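Alpha-fucosidase GH29 (PDB 4PSR) hydrolyses alpha-linked L-fucose from glycans, probably including the alpha-1,6-linked fucose on the reducing-end N-acetylglucosamine of glycoproteins. Local coordinates at residues A[52-57]-A[180-185]; A[287-292]-A[392-397]; A[421-426]-A[473-478]; A[546-551]-A[580-585]. One frame throughout, in Å; residues are numbered along the deposited sequence. Where two conformers were deposited one is given.

Interaction 1: A[52-57]-A[180-185]; sequences MYEPDS and FQWAPK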
loop_
_atom_site.group_PDB
_atom_site.type_symbol
_atom_site.label_atom_id
_atom_site.label_comp_id
_atom_site.label_asym_id
_atom_site.label_seq_id
_atom_site.Cartn_x
_atom_site.Cartn_y
_atom_site.Cartn_z
ATOM N N MET A 52 -0.662 -26.951 -7.330
ATOM C CA MET A 52 -0.203 -28.082 -8.123
ATOM C C MET A 52 -0.533 -29.412 -7.418
ATOM O O MET A 52 -0.603 -30.458 -8.076
ATOM C CB MET A 52 1.308 -27.986 -8.414
ATOM C CG MET A 52 2.197 -27.968 -7.169
ATOM S SD MET A 52 3.962 -28.137 -7.533
ATOM C CE MET A 52 4.116 -29.927 -7.657
ATOM N N TYR A 53 -0.684 -29.374 -6.104
ATOM C CA TYR A 53 -1.004 -30.565 -5.314
ATOM C C TYR A 53 -2.504 -30.724 -5.036
ATOM O O TYR A 53 -2.922 -31.756 -4.526
ATOM C CB TYR A 53 -0.314 -30.497 -3.972
ATOM C CG TYR A 53 1.194 -30.500 -3.951
ATOM C CD1 TYR A 53 1.913 -31.673 -4.081
ATOM C CD2 TYR A 53 1.904 -29.320 -3.707
ATOM C CE1 TYR A 53 3.298 -31.688 -3.994
ATOM C CE2 TYR A 53 3.283 -29.328 -3.599
ATOM C CZ TYR A 53 3.976 -30.509 -3.749
ATOM O OH TYR A 53 5.365 -30.524 -3.626
ATOM N N GLU A 54 -3.292 -29.700 -5.307
ATOM C CA GLU A 54 -4.697 -29.685 -4.883
ATOM C C GLU A 54 -5.484 -30.755 -5.650
ATOM O O GLU A 54 -5.381 -30.838 -6.852
ATOM C CB GLU A 54 -5.310 -28.311 -5.140
ATOM C CG GLU A 54 -6.736 -28.148 -4.629
ATOM C CD GLU A 54 -7.317 -26.808 -4.986
ATOM O OE1 GLU A 54 -6.617 -26.010 -5.648
ATOM O OE2 GLU A 54 -8.473 -26.542 -4.593
ATOM N N PRO A 55 -6.291 -31.562 -4.941
ATOM C CA PRO A 55 -7.088 -32.559 -5.665
ATOM C C PRO A 55 -7.996 -31.939 -6.708
ATOM O O PRO A 55 -8.653 -30.940 -6.432
ATOM C CB PRO A 55 -7.908 -33.228 -4.542
ATOM C CG PRO A 55 -7.057 -33.110 -3.356
ATOM C CD PRO A 55 -6.317 -31.779 -3.488
ATOM N N ASP A 56 -7.998 -32.539 -7.894
ATOM C CA ASP A 56 -8.905 -32.171 -8.977
ATOM C C ASP A 56 -8.731 -30.736 -9.516
ATOM O O ASP A 56 -9.612 -30.228 -10.218
ATOM C CB ASP A 56 -10.361 -32.378 -8.522
ATOM C CG ASP A 56 -11.339 -32.473 -9.685
ATOM O OD1 ASP A 56 -10.915 -32.820 -10.810
ATOM O OD2 ASP A 56 -12.536 -32.201 -9.462
ATOM N N SER A 57 -7.610 -30.074 -9.234
ATOM C CA SER A 57 -7.479 -28.685 -9.689
ATOM C C SER A 57 -6.931 -28.565 -11.106
ATOM O O SER A 57 -6.288 -29.473 -11.617
ATOM C CB SER A 57 -6.576 -27.892 -8.750
ATOM O OG SER A 57 -5.251 -28.374 -8.853
ATOM N N PHE A 180 0.876 -25.385 1.996
ATOM C CA PHE A 180 1.274 -26.667 1.424
ATOM C C PHE A 180 0.432 -27.838 1.989
ATOM O O PHE A 180 0.891 -28.963 2.053
ATOM C CB PHE A 180 2.759 -26.907 1.686
ATOM C CG PHE A 180 3.697 -26.176 0.736
ATOM C CD1 PHE A 180 3.588 -26.349 -0.630
ATOM C CD2 PHE A 180 4.746 -25.385 1.240
ATOM C CE1 PHE A 180 4.481 -25.730 -1.517
ATOM C CE2 PHE A 180 5.658 -24.775 0.329
ATOM C CZ PHE A 180 5.521 -24.955 -1.011
ATOM N N GLN A 181 -0.818 -27.573 2.338
ATOM C CA GLN A 181 -1.649 -28.619 2.977
ATOM C C GLN A 181 -1.818 -29.874 2.116
ATOM O O GLN A 181 -2.035 -30.962 2.667
ATOM C CB GLN A 181 -3.032 -28.051 3.342
ATOM C CG GLN A 181 -3.925 -27.710 2.184
ATOM C CD GLN A 181 -5.190 -27.057 2.651
ATOM O OE1 GLN A 181 -5.365 -25.854 2.558
ATOM N NE2 GLN A 181 -6.111 -27.873 3.164
ATOM N N TRP A 182 -1.753 -29.738 0.796
ATOM C CA TRP A 182 -1.971 -30.882 -0.102
ATOM C C TRP A 182 -0.690 -31.623 -0.529
ATOM O O TRP A 182 -0.766 -32.611 -1.278
ATOM C CB TRP A 182 -2.782 -30.472 -1.327
ATOM C CG TRP A 182 -4.155 -29.916 -0.972
ATOM C CD1 TRP A 182 -5.126 -30.566 -0.235
ATOM C CD2 TRP A 182 -4.704 -28.631 -1.297
ATOM N NE1 TRP A 182 -6.236 -29.771 -0.102
ATOM C CE2 TRP A 182 -6.013 -28.579 -0.748
ATOM C CE3 TRP A 182 -4.231 -27.524 -1.996
ATOM C CZ2 TRP A 182 -6.848 -27.458 -0.876
ATOM C CZ3 TRP A 182 -5.084 -26.395 -2.133
ATOM C CH2 TRP A 182 -6.368 -26.374 -1.549
ATOM N N ALA A 183 0.479 -31.123 -0.113
ATOM C CA ALA A 183 1.728 -31.822 -0.416
ATOM C C ALA A 183 1.798 -33.129 0.360
ATOM O O ALA A 183 1.343 -33.180 1.496
ATOM C CB ALA A 183 2.945 -30.956 -0.083
ATOM N N PRO A 184 2.406 -34.174 -0.234
ATOM C CA PRO A 184 2.570 -35.419 0.524
ATOM C C PRO A 184 3.379 -35.194 1.794
ATOM O O PRO A 184 4.309 -34.374 1.840
ATOM C CB PRO A 184 3.357 -36.306 -0.439
ATOM C CG PRO A 184 3.129 -35.744 -1.802
ATOM C CD PRO A 184 2.938 -34.266 -1.605
ATOM N N LYS A 185 3.059 -35.944 2.836
ATOM C CA LYS A 185 3.891 -35.960 4.008
ATOM C C LYS A 185 5.233 -36.545 3.660
ATOM O O LYS A 185 5.333 -37.471 2.836
ATOM C CB LYS A 185 3.244 -36.819 5.096
ATOM C CG LYS A 185 1.918 -36.295 5.558
ATOM C CD LYS A 185 1.998 -34.817 5.941
ATOM C CE LYS A 185 0.649 -34.228 6.294
ATOM N NZ LYS A 185 0.765 -32.753 6.428
HETATM O O HOH W 1 -3.430 -34.008 -2.412
#

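Interaction 2: A[287-292]-A[392-397]; sequences WERGGP and GSFTAP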
loop_
_atom_site.group_PDB
_atom_site.type_symbol
_atom_site.label_atom_id
_atom_site.label_comp_id
_atom_site.label_asym_id
_atom_site.label_seq_id
_atom_site.Cartn_x
_atom_site.Cartn_y
_atom_site.Cartn_z
ATOM N N TRP A 287 -3.938 -2.494 3.277
ATOM C CA TRP A 287 -5.267 -2.842 2.813
ATOM C C TRP A 287 -5.257 -3.703 1.591
ATOM O O TRP A 287 -4.330 -3.634 0.770
ATOM C CB TRP A 287 -6.032 -1.562 2.487
ATOM C CG TRP A 287 -6.579 -0.895 3.702
ATOM C CD1 TRP A 287 -5.873 -0.306 4.694
ATOM C CD2 TRP A 287 -7.955 -0.772 4.063
ATOM N NE1 TRP A 287 -6.716 0.190 5.656
ATOM C CE2 TRP A 287 -8.004 -0.093 5.291
ATOM C CE3 TRP A 287 -9.155 -1.171 3.465
ATOM C CZ2 TRP A 287 -9.210 0.207 5.937
ATOM C CZ3 TRP A 287 -10.348 -0.891 4.121
ATOM C CH2 TRP A 287 -10.366 -0.198 5.328
ATOM N N GLU A 288 -6.337 -4.474 1.439
ATOM C CA GLU A 288 -6.555 -5.305 0.262
ATOM C C GLU A 288 -6.536 -4.464 -1.007
ATOM O O GLU A 288 -6.830 -3.283 -0.982
ATOM C CB GLU A 288 -7.909 -6.023 0.381
ATOM C CG GLU A 288 -9.111 -5.100 0.395
ATOM C CD GLU A 288 -10.335 -5.745 1.032
ATOM O OE1 GLU A 288 -10.533 -6.967 0.851
ATOM O OE2 GLU A 288 -11.089 -5.028 1.727
ATOM N N ARG A 289 -6.245 -5.106 -2.134
ATOM C CA ARG A 289 -6.133 -4.402 -3.411
ATOM C C ARG A 289 -7.345 -3.508 -3.716
ATOM O O ARG A 289 -8.498 -3.901 -3.545
ATOM C CB ARG A 289 -5.905 -5.421 -4.518
ATOM C CG ARG A 289 -5.404 -4.831 -5.809
ATOM C CD ARG A 289 -5.163 -5.951 -6.765
ATOM N NE ARG A 289 -4.745 -5.456 -8.060
ATOM C CZ ARG A 289 -4.409 -6.257 -9.060
ATOM N NH1 ARG A 289 -4.449 -7.572 -8.869
ATOM N NH2 ARG A 289 -4.024 -5.739 -10.218
ATOM N N GLY A 290 -7.070 -2.285 -4.155
ATOM C CA GLY A 290 -8.115 -1.288 -4.331
ATOM C C GLY A 290 -8.105 -0.280 -3.201
ATOM O O GLY A 290 -8.517 0.868 -3.394
ATOM N N GLY A 291 -7.661 -0.709 -2.012
ATOM C CA GLY A 291 -7.684 0.130 -0.824
ATOM C C GLY A 291 -9.069 0.410 -0.253
ATOM O O GLY A 291 -10.069 -0.131 -0.732
ATOM N N PRO A 292 -9.150 1.283 0.744
ATOM C CA PRO A 292 -10.430 1.647 1.365
ATOM C C PRO A 292 -11.300 2.530 0.458
ATOM O O PRO A 292 -10.800 3.246 -0.404
ATOM C CB PRO A 292 -9.992 2.434 2.606
ATOM C CG PRO A 292 -8.702 3.090 2.157
ATOM C CD PRO A 292 -8.027 2.044 1.328
ATOM N N GLY A 392 -13.634 -3.854 -0.422
ATOM C CA GLY A 392 -13.895 -5.281 -0.405
ATOM C C GLY A 392 -13.128 -6.002 -1.498
ATOM O O GLY A 392 -11.905 -5.870 -1.599
ATOM N N SER A 393 -13.848 -6.755 -2.326
ATOM C CA SER A 393 -13.218 -7.573 -3.359
ATOM C C SER A 393 -12.930 -6.783 -4.638
ATOM O O SER A 393 -13.833 -6.232 -5.272
ATOM C CB SER A 393 -14.077 -8.803 -3.668
ATOM O OG SER A 393 -13.433 -9.653 -4.604
ATOM N N PHE A 394 -11.651 -6.749 -4.997
ATOM C CA PHE A 394 -11.158 -6.066 -6.190
ATOM C C PHE A 394 -11.704 -6.703 -7.467
ATOM O O PHE A 394 -11.725 -7.927 -7.600
ATOM C CB PHE A 394 -9.631 -6.148 -6.185
ATOM C CG PHE A 394 -8.962 -5.341 -7.256
ATOM C CD1 PHE A 394 -8.882 -3.969 -7.156
ATOM C CD2 PHE A 394 -8.382 -5.964 -8.346
ATOM C CE1 PHE A 394 -8.261 -3.228 -8.130
ATOM C CE2 PHE A 394 -7.748 -5.224 -9.324
ATOM C CZ PHE A 394 -7.683 -3.848 -9.204
ATOM N N THR A 395 -12.134 -5.863 -8.403
ATOM C CA THR A 395 -12.598 -6.311 -9.709
ATOM C C THR A 395 -11.688 -5.772 -10.815
ATOM O O THR A 395 -11.222 -6.513 -11.680
ATOM C CB THR A 395 -14.040 -5.841 -9.957
ATOM O OG1 THR A 395 -14.870 -6.275 -8.873
ATOM C CG2 THR A 395 -14.578 -6.397 -11.270
ATOM N N ALA A 396 -11.447 -4.468 -10.780
ATOM C CA ALA A 396 -10.589 -3.806 -11.748
ATOM C C ALA A 396 -10.146 -2.487 -11.118
ATOM O O ALA A 396 -10.797 -1.980 -10.209
ATOM C CB ALA A 396 -11.333 -3.561 -13.058
ATOM N N PRO A 397 -9.003 -1.963 -11.549
ATOM C CA PRO A 397 -8.525 -0.714 -10.942
ATOM C C PRO A 397 -9.321 0.515 -11.360
ATOM O O PRO A 397 -9.849 0.531 -12.476
ATOM C CB PRO A 397 -7.087 -0.614 -11.452
ATOM C CG PRO A 397 -7.107 -1.378 -12.747
ATOM C CD PRO A 397 -8.049 -2.513 -12.525
#

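Interaction 3: A[421-426]-A[473-478]; sequences LGWPED and ITLPSQ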
loop_
_atom_site.group_PDB
_atom_site.type_symbol
_atom_site.label_atom_id
_atom_site.label_comp_id
_atom_site.label_asym_id
_atom_site.label_seq_id
_atom_site.Cartn_x
_atom_site.Cartn_y
_atom_site.Cartn_z
ATOM N N LEU A 421 -8.978 13.989 -13.351
ATOM C CA LEU A 421 -8.561 12.737 -13.967
ATOM C C LEU A 421 -8.838 12.628 -15.473
ATOM O O LEU A 421 -8.825 11.526 -16.032
ATOM C CB LEU A 421 -9.178 11.571 -13.187
ATOM C CG LEU A 421 -8.903 11.541 -11.668
ATOM C CD1 LEU A 421 -9.390 10.246 -11.012
ATOM C CD2 LEU A 421 -7.412 11.737 -11.321
ATOM N N GLY A 422 -9.003 13.788 -16.119
ATOM C CA GLY A 422 -9.158 13.899 -17.552
ATOM C C GLY A 422 -9.236 15.371 -17.889
ATOM O O GLY A 422 -9.477 16.201 -17.000
ATOM N N TRP A 423 -9.021 15.696 -19.166
ATOM C CA TRP A 423 -9.177 17.074 -19.620
ATOM C C TRP A 423 -10.641 17.393 -19.897
ATOM O O TRP A 423 -11.256 16.755 -20.748
ATOM C CB TRP A 423 -8.355 17.365 -20.880
ATOM C CG TRP A 423 -8.391 18.836 -21.171
ATOM C CD1 TRP A 423 -9.163 19.470 -22.116
ATOM C CD2 TRP A 423 -7.683 19.869 -20.476
ATOM N NE1 TRP A 423 -8.956 20.820 -22.049
ATOM C CE2 TRP A 423 -8.051 21.099 -21.060
ATOM C CE3 TRP A 423 -6.758 19.877 -19.428
ATOM C CZ2 TRP A 423 -7.527 22.316 -20.624
ATOM C CZ3 TRP A 423 -6.245 21.069 -18.994
ATOM C CH2 TRP A 423 -6.624 22.287 -19.599
ATOM N N PRO A 424 -11.212 18.376 -19.181
ATOM C CA PRO A 424 -12.626 18.713 -19.390
ATOM C C PRO A 424 -12.890 19.332 -20.776
ATOM O O PRO A 424 -12.300 20.365 -21.123
ATOM C CB PRO A 424 -12.904 19.761 -18.315
ATOM C CG PRO A 424 -11.764 19.781 -17.420
ATOM C CD PRO A 424 -10.606 19.147 -18.085
ATOM N N GLU A 425 -13.775 18.739 -21.561
ATOM C CA GLU A 425 -13.989 19.297 -22.890
ATOM C C GLU A 425 -14.733 20.629 -22.795
ATOM O O GLU A 425 -14.614 21.460 -23.691
ATOM C CB GLU A 425 -14.687 18.317 -23.827
ATOM C CG GLU A 425 -14.022 18.274 -25.208
ATOM C CD GLU A 425 -12.727 17.477 -25.213
ATOM O OE1 GLU A 425 -12.787 16.238 -25.057
ATOM O OE2 GLU A 425 -11.650 18.091 -25.373
ATOM N N ASP A 426 -15.454 20.842 -21.693
ATOM C CA ASP A 426 -16.121 22.126 -21.445
ATOM C C ASP A 426 -15.198 23.176 -20.792
ATOM O O ASP A 426 -15.647 24.262 -20.413
ATOM C CB ASP A 426 -17.386 21.916 -20.596
ATOM C CG ASP A 426 -17.090 21.389 -19.202
ATOM O OD1 ASP A 426 -15.917 21.108 -18.901
ATOM O OD2 ASP A 426 -18.038 21.238 -18.401
ATOM N N ILE A 473 -14.062 26.715 -12.049
ATOM C CA ILE A 473 -12.783 27.172 -12.566
ATOM C C ILE A 473 -12.714 26.978 -14.086
ATOM O O ILE A 473 -12.874 25.867 -14.589
ATOM C CB ILE A 473 -11.629 26.383 -11.914
ATOM C CG1 ILE A 473 -11.685 26.531 -10.386
ATOM C CG2 ILE A 473 -10.290 26.834 -12.460
ATOM C CD1 ILE A 473 -10.676 25.632 -9.607
ATOM N N THR A 474 -12.444 28.060 -14.812
ATOM C CA THR A 474 -12.252 27.996 -16.261
ATOM C C THR A 474 -10.789 27.779 -16.597
ATOM O O THR A 474 -9.924 28.567 -16.223
ATOM C CB THR A 474 -12.730 29.293 -16.916
ATOM O OG1 THR A 474 -14.135 29.422 -16.684
ATOM C CG2 THR A 474 -12.473 29.276 -18.414
ATOM N N LEU A 475 -10.497 26.699 -17.308
ATOM C CA LEU A 475 -9.111 26.330 -17.553
ATOM C C LEU A 475 -8.468 27.184 -18.643
ATOM O O LEU A 475 -9.155 27.610 -19.573
ATOM C CB LEU A 475 -9.027 24.854 -17.946
ATOM C CG LEU A 475 -9.447 23.863 -16.850
ATOM C CD1 LEU A 475 -9.512 22.465 -17.437
ATOM C CD2 LEU A 475 -8.467 23.908 -15.689
ATOM N N PRO A 476 -7.143 27.401 -18.540
ATOM C CA PRO A 476 -6.378 28.001 -19.640
ATOM C C PRO A 476 -6.168 26.972 -20.737
ATOM O O PRO A 476 -6.754 25.875 -20.706
ATOM C CB PRO A 476 -5.049 28.391 -18.974
ATOM C CG PRO A 476 -4.871 27.356 -17.872
ATOM C CD PRO A 476 -6.284 27.091 -17.380
ATOM N N SER A 477 -5.342 27.323 -21.712
ATOM C CA SER A 477 -5.037 26.429 -22.815
ATOM C C SER A 477 -4.414 25.125 -22.310
ATOM O O SER A 477 -3.523 25.124 -21.453
ATOM C CB SER A 477 -4.110 27.132 -23.815
ATOM O OG SER A 477 -3.588 26.222 -24.770
ATOM N N GLN A 478 -4.897 24.025 -22.860
ATOM C CA GLN A 478 -4.457 22.702 -22.424
ATOM C C GLN A 478 -2.941 22.588 -22.606
ATOM O O GLN A 478 -2.414 22.941 -23.672
ATOM C CB GLN A 478 -5.189 21.603 -23.212
ATOM C CG GLN A 478 -4.849 20.171 -22.784
ATOM C CD GLN A 478 -5.614 19.116 -23.537
ATOM O OE1 GLN A 478 -6.416 19.420 -24.418
ATOM N NE2 GLN A 478 -5.363 17.862 -23.204
#

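Interaction 4: A[546-551]-A[580-585]; sequences DGTKAT and IVVSKI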
loop_
_atom_site.group_PDB
_atom_site.type_symbol
_atom_site.label_atom_id
_atom_site.label_comp_id
_atom_site.label_asym_id
_atom_site.label_seq_id
_atom_site.Cartn_x
_atom_site.Cartn_y
_atom_site.Cartn_z
ATOM N N ASP A 546 -27.309 19.888 7.646
ATOM C CA ASP A 546 -28.706 19.483 7.509
ATOM C C ASP A 546 -28.732 18.008 7.133
ATOM O O ASP A 546 -27.807 17.519 6.486
ATOM C CB ASP A 546 -29.395 20.296 6.416
ATOM C CG ASP A 546 -29.775 21.700 6.872
ATOM O OD1 ASP A 546 -29.636 22.005 8.068
ATOM O OD2 ASP A 546 -30.247 22.453 6.009
ATOM N N GLY A 547 -29.769 17.317 7.581
ATOM C CA GLY A 547 -29.935 15.898 7.279
ATOM C C GLY A 547 -28.963 14.984 8.019
ATOM O O GLY A 547 -28.886 13.791 7.739
ATOM N N THR A 548 -28.248 15.531 8.988
ATOM C CA THR A 548 -27.189 14.812 9.702
ATOM C C THR A 548 -27.328 14.999 11.208
ATOM O O THR A 548 -27.921 15.979 11.674
ATOM C CB THR A 548 -25.794 15.335 9.265
ATOM O OG1 THR A 548 -25.762 15.561 7.853
ATOM C CG2 THR A 548 -24.680 14.373 9.635
ATOM N N LYS A 549 -26.823 14.039 11.976
ATOM C CA LYS A 549 -26.615 14.225 13.403
ATOM C C LYS A 549 -25.200 13.806 13.759
ATOM O O LYS A 549 -24.564 13.019 13.035
ATOM C CB LYS A 549 -27.640 13.455 14.235
ATOM C CG LYS A 549 -27.592 11.949 14.085
ATOM C CD LYS A 549 -28.585 11.301 15.031
ATOM C CE LYS A 549 -28.700 9.803 14.784
ATOM N NZ LYS A 549 -29.686 9.173 15.694
ATOM N N ALA A 550 -24.670 14.356 14.847
ATOM C CA ALA A 550 -23.366 13.953 15.361
ATOM C C ALA A 550 -23.518 13.516 16.797
ATOM O O ALA A 550 -24.191 14.194 17.577
ATOM C CB ALA A 550 -22.351 15.092 15.253
ATOM N N THR A 551 -22.893 12.401 17.151
ATOM C CA THR A 551 -22.884 11.915 18.515
ATOM C C THR A 551 -21.471 12.031 19.050
ATOM O O THR A 551 -20.530 11.473 18.472
ATOM C CB THR A 551 -23.402 10.473 18.560
ATOM O OG1 THR A 551 -24.694 10.439 17.955
ATOM C CG2 THR A 551 -23.503 9.965 19.970
ATOM N N ILE A 580 -16.178 10.840 17.838
ATOM C CA ILE A 580 -17.414 11.341 17.234
ATOM C C ILE A 580 -17.970 10.375 16.193
ATOM O O ILE A 580 -17.202 9.816 15.411
ATOM C CB ILE A 580 -17.182 12.714 16.535
ATOM C CG1 ILE A 580 -16.616 13.748 17.524
ATOM C CG2 ILE A 580 -18.481 13.210 15.871
ATOM C CD1 ILE A 580 -16.116 15.039 16.866
ATOM N N VAL A 581 -19.288 10.182 16.187
ATOM C CA VAL A 581 -19.978 9.411 15.153
ATOM C C VAL A 581 -20.910 10.344 14.407
ATOM O O VAL A 581 -21.783 10.972 15.010
ATOM C CB VAL A 581 -20.807 8.255 15.749
ATOM C CG1 VAL A 581 -21.559 7.472 14.650
ATOM C CG2 VAL A 581 -19.910 7.337 16.543
ATOM N N VAL A 582 -20.733 10.442 13.099
ATOM C CA VAL A 582 -21.534 11.329 12.277
ATOM C C VAL A 582 -22.470 10.436 11.452
ATOM O O VAL A 582 -22.009 9.525 10.770
ATOM C CB VAL A 582 -20.627 12.184 11.405
ATOM C CG1 VAL A 582 -21.444 13.173 10.603
ATOM C CG2 VAL A 582 -19.602 12.912 12.292
ATOM N N SER A 583 -23.770 10.692 11.549
ATOM C CA SER A 583 -24.788 9.813 10.965
ATOM C C SER A 583 -25.806 10.611 10.158
ATOM O O SER A 583 -26.022 11.803 10.401
ATOM C CB SER A 583 -25.515 9.037 12.070
ATOM O OG SER A 583 -24.615 8.418 12.982
ATOM N N LYS A 584 -26.424 9.951 9.186
ATOM C CA LYS A 584 -27.559 10.502 8.485
ATOM C C LYS A 584 -28.758 10.324 9.370
ATOM O O LYS A 584 -28.939 9.272 10.005
ATOM C CB LYS A 584 -27.794 9.770 7.159
ATOM C CG LYS A 584 -27.463 10.605 5.935
ATOM C CD LYS A 584 -27.671 9.833 4.636
ATOM C CE LYS A 584 -28.920 10.300 3.901
ATOM N NZ LYS A 584 -28.759 11.661 3.308
ATOM N N ILE A 585 -29.564 11.371 9.469
ATOM C CA ILE A 585 -30.913 11.162 9.896
ATOM C C ILE A 585 -31.549 10.696 8.591
ATOM O O ILE A 585 -32.359 9.826 8.626
ATOM C CB ILE A 585 -31.606 12.417 10.472
ATOM C CG1 ILE A 585 -31.872 13.429 9.366
ATOM C CG2 ILE A 585 -30.773 13.012 11.619
ATOM C CD1 ILE A 585 -32.470 14.718 9.865
ATOM O OXT ILE A 585 -31.241 11.119 7.470
HETATM O O HOH W 2 -30.405 13.168 5.390
HETATM O O HOH W 3 -24.495 9.989 15.210
#

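Interaction 1: A[52-57]-A[180-185]
E54 lies flat along the indole of W182, the two side chains side by side and pointing the same way. Its CG is anti to the backbone N (chi1 -175°), which starts the chain over the ring, and the extended chain beyond continues across it. E54 CB rests on W182 CE3 at 3.4 Å, and E54 CG stands over the six-membered ring, 3.5 Å from its centroid. Further out, E54 CD comes within 3.6 Å of W182 CH2, and E54 OE2 passes the same atom at 3.7 Å. The carboxylate and ring planes are 0° apart; E54 OE1 takes a hydrogen bond from N51 ND2, helping to hold this orientation. P55 CD covers the five-membered ring on the same face, while Q181 CG backs the indole from the opposite face. Beside this stack, A183 CA sits over one face of the Y53 ring, 3.8 Å from its centroid, and P184 CD meets Y53 CE1 at 3.5 Å. Both segments belong to loops on the carboxy-terminal side of the TIM barrel, beyond strands 29-33 and 165-170, with the F180 side chain about 12 Å from the bound fucose. No direct hydrogen bond joins the segments, although a water lies between Y53 O and W182 O; cohesion therefore rests on CH-pi and apolar contacts, with E54 OE1 held by N51 and the Y53 hydroxyl hydrogen-bonded to Y75 N.

Interaction 2: A[287-292]-A[392-397]
R289 lays its extended side chain across one face of the F394 ring, and this pair makes up the tight half of the contact. CG of the arginine is anti to its backbone N (chi1 -164°), and the chain runs straight on to NE. R289 CD packs over the phenyl face, 3.7 Å from the ring centroid. R289 NE is closer still to the rim, 3.3 Å from F394 CE2, with the guanidinium and ring planes only 13° apart. The E288-G291 type II turn presents the buried G290 to the same ring, G290 N lying 3.9 Å from F394 CD1. The guanidinium N-H groups have partners too: NE forms a salt bridge with D304 and NH2 a hydrogen bond with S307 O. R289 also makes a cation-pi contact with W311, a residue that borders the bound fucose, consistent with a second-shell place for R289, whose side chain is about 8 Å from that sugar. The loose side is the exposed pair E288 and G392. E288 OE1 and G392 O approach to 3.0 Å, but both are acceptors, and G392 is poorly ordered, so this approach is doubtful. The turn belongs to the loop between barrel strands 284-287 and 300-305, where R289 touches A305. Segment 392-397 lies in the loop between strands 383-384 and 405-409: F394 shares Y320 with R289, and P397 rests on A324, M325 and S328 of helix 322-334.

Interaction 3: A[421-426]-A[473-478]
Q478 NE2 is hydrogen-bonded to Y485 OH, and the amide it belongs to lies flat on the indole of W423, the two planes 3° apart. The contact is in the C-terminal beta-sandwich domain, where the loop leading into strand 428-431 meets the chain leaving strand 471-474. Q478 and W423 slide past each other in opposite directions. CG of the glutamine is anti to its backbone N (chi1 -177°) and the rest is extended: Q478 CG stands over the six-membered ring, 3.7 Å from its centroid, and Q478 OE1 reaches W423 CD1 at 3.6 Å. The Y485 ring also meets W423 edge-to-face, so the same tyrosine holds both layers of the stack. On the opposite face of the indole, L475 CD1 lies 3.8 Å from the centroid of the six-membered ring, leucine and tryptophan meeting tip to tip. P476 O approaches at the indole edge, near W423 CZ2. The buried L475 also touches V429 of the three-stranded sheet and L487 of the six-stranded sheet. The proline after the tryptophan joins in: P424 CG touches L475 CD1 at 3.5 Å, so this one methyl is shared by the indole and the pyrrolidine ring.

Interaction 4: A[546-551]-A[580-585]
K549 and S583 face each other as a hydrogen-bonded antiparallel pair, K549 N giving to S583 O at 2.8 Å and S583 N returning a bond to K549 O. Two residues on, T551 and V581 repeat the exchange, with T551 N bonded to V581 O and V581 N to T551 O at 2.9 Å. At the chain terminus, I585 N bonds to G547 O at 3.1 Å from above the carbonyl plane, with a more bent N-H...O angle of 148°. Between the hydrogen-bonded pairs, A550 and V582 form a non-hydrogen-bonded pair whose side chains share one face of the sheet. T548 CG2, anti to its backbone N, meets V582 CG1 at 3.6 Å. These are the two central strands of a four-stranded antiparallel sheet in the last domain of the chain, where two such sheets pack together: 579-584 bonds outward to 522-524 through I580 and V582, and 548-553 to 562-565 through A550. A550 packs on I542 and V544 of the second sheet. The opposite face, bearing T551 and V581, touches mannoses of a glycan attached to the protein, and a water bridges T551 OG1 and V581 O. Another water links G547 O to K584 NZ. T548 OG1 donates to D546 O and is also hydrogen-bonded to G503 N.

How the interactions relate
Interaction 1 joins two barrel loops; interaction 2 joins a barrel loop to the loop between strands 383-384 and 405-409. Interaction 2 is a surface contact although its centre is only about 11 Å from that of the chain, whereas 1, 3 and 4 are partly buried. Interactions 3 and 4 lie in separate C-terminal beta regions, centres about 36 Å apart. Interactions 1, 2 and 3 have no direct hydrogen bond between their segments and rely on aromatic faces, covered respectively by a carboxylate chain, a guanidinium and an amide. Interaction 4, the most extensive, is instead a backbone ladder inside a sheet. No two contacts touch; the nearest, 2 and 3, remain about 10 Å apart between nearest atoms.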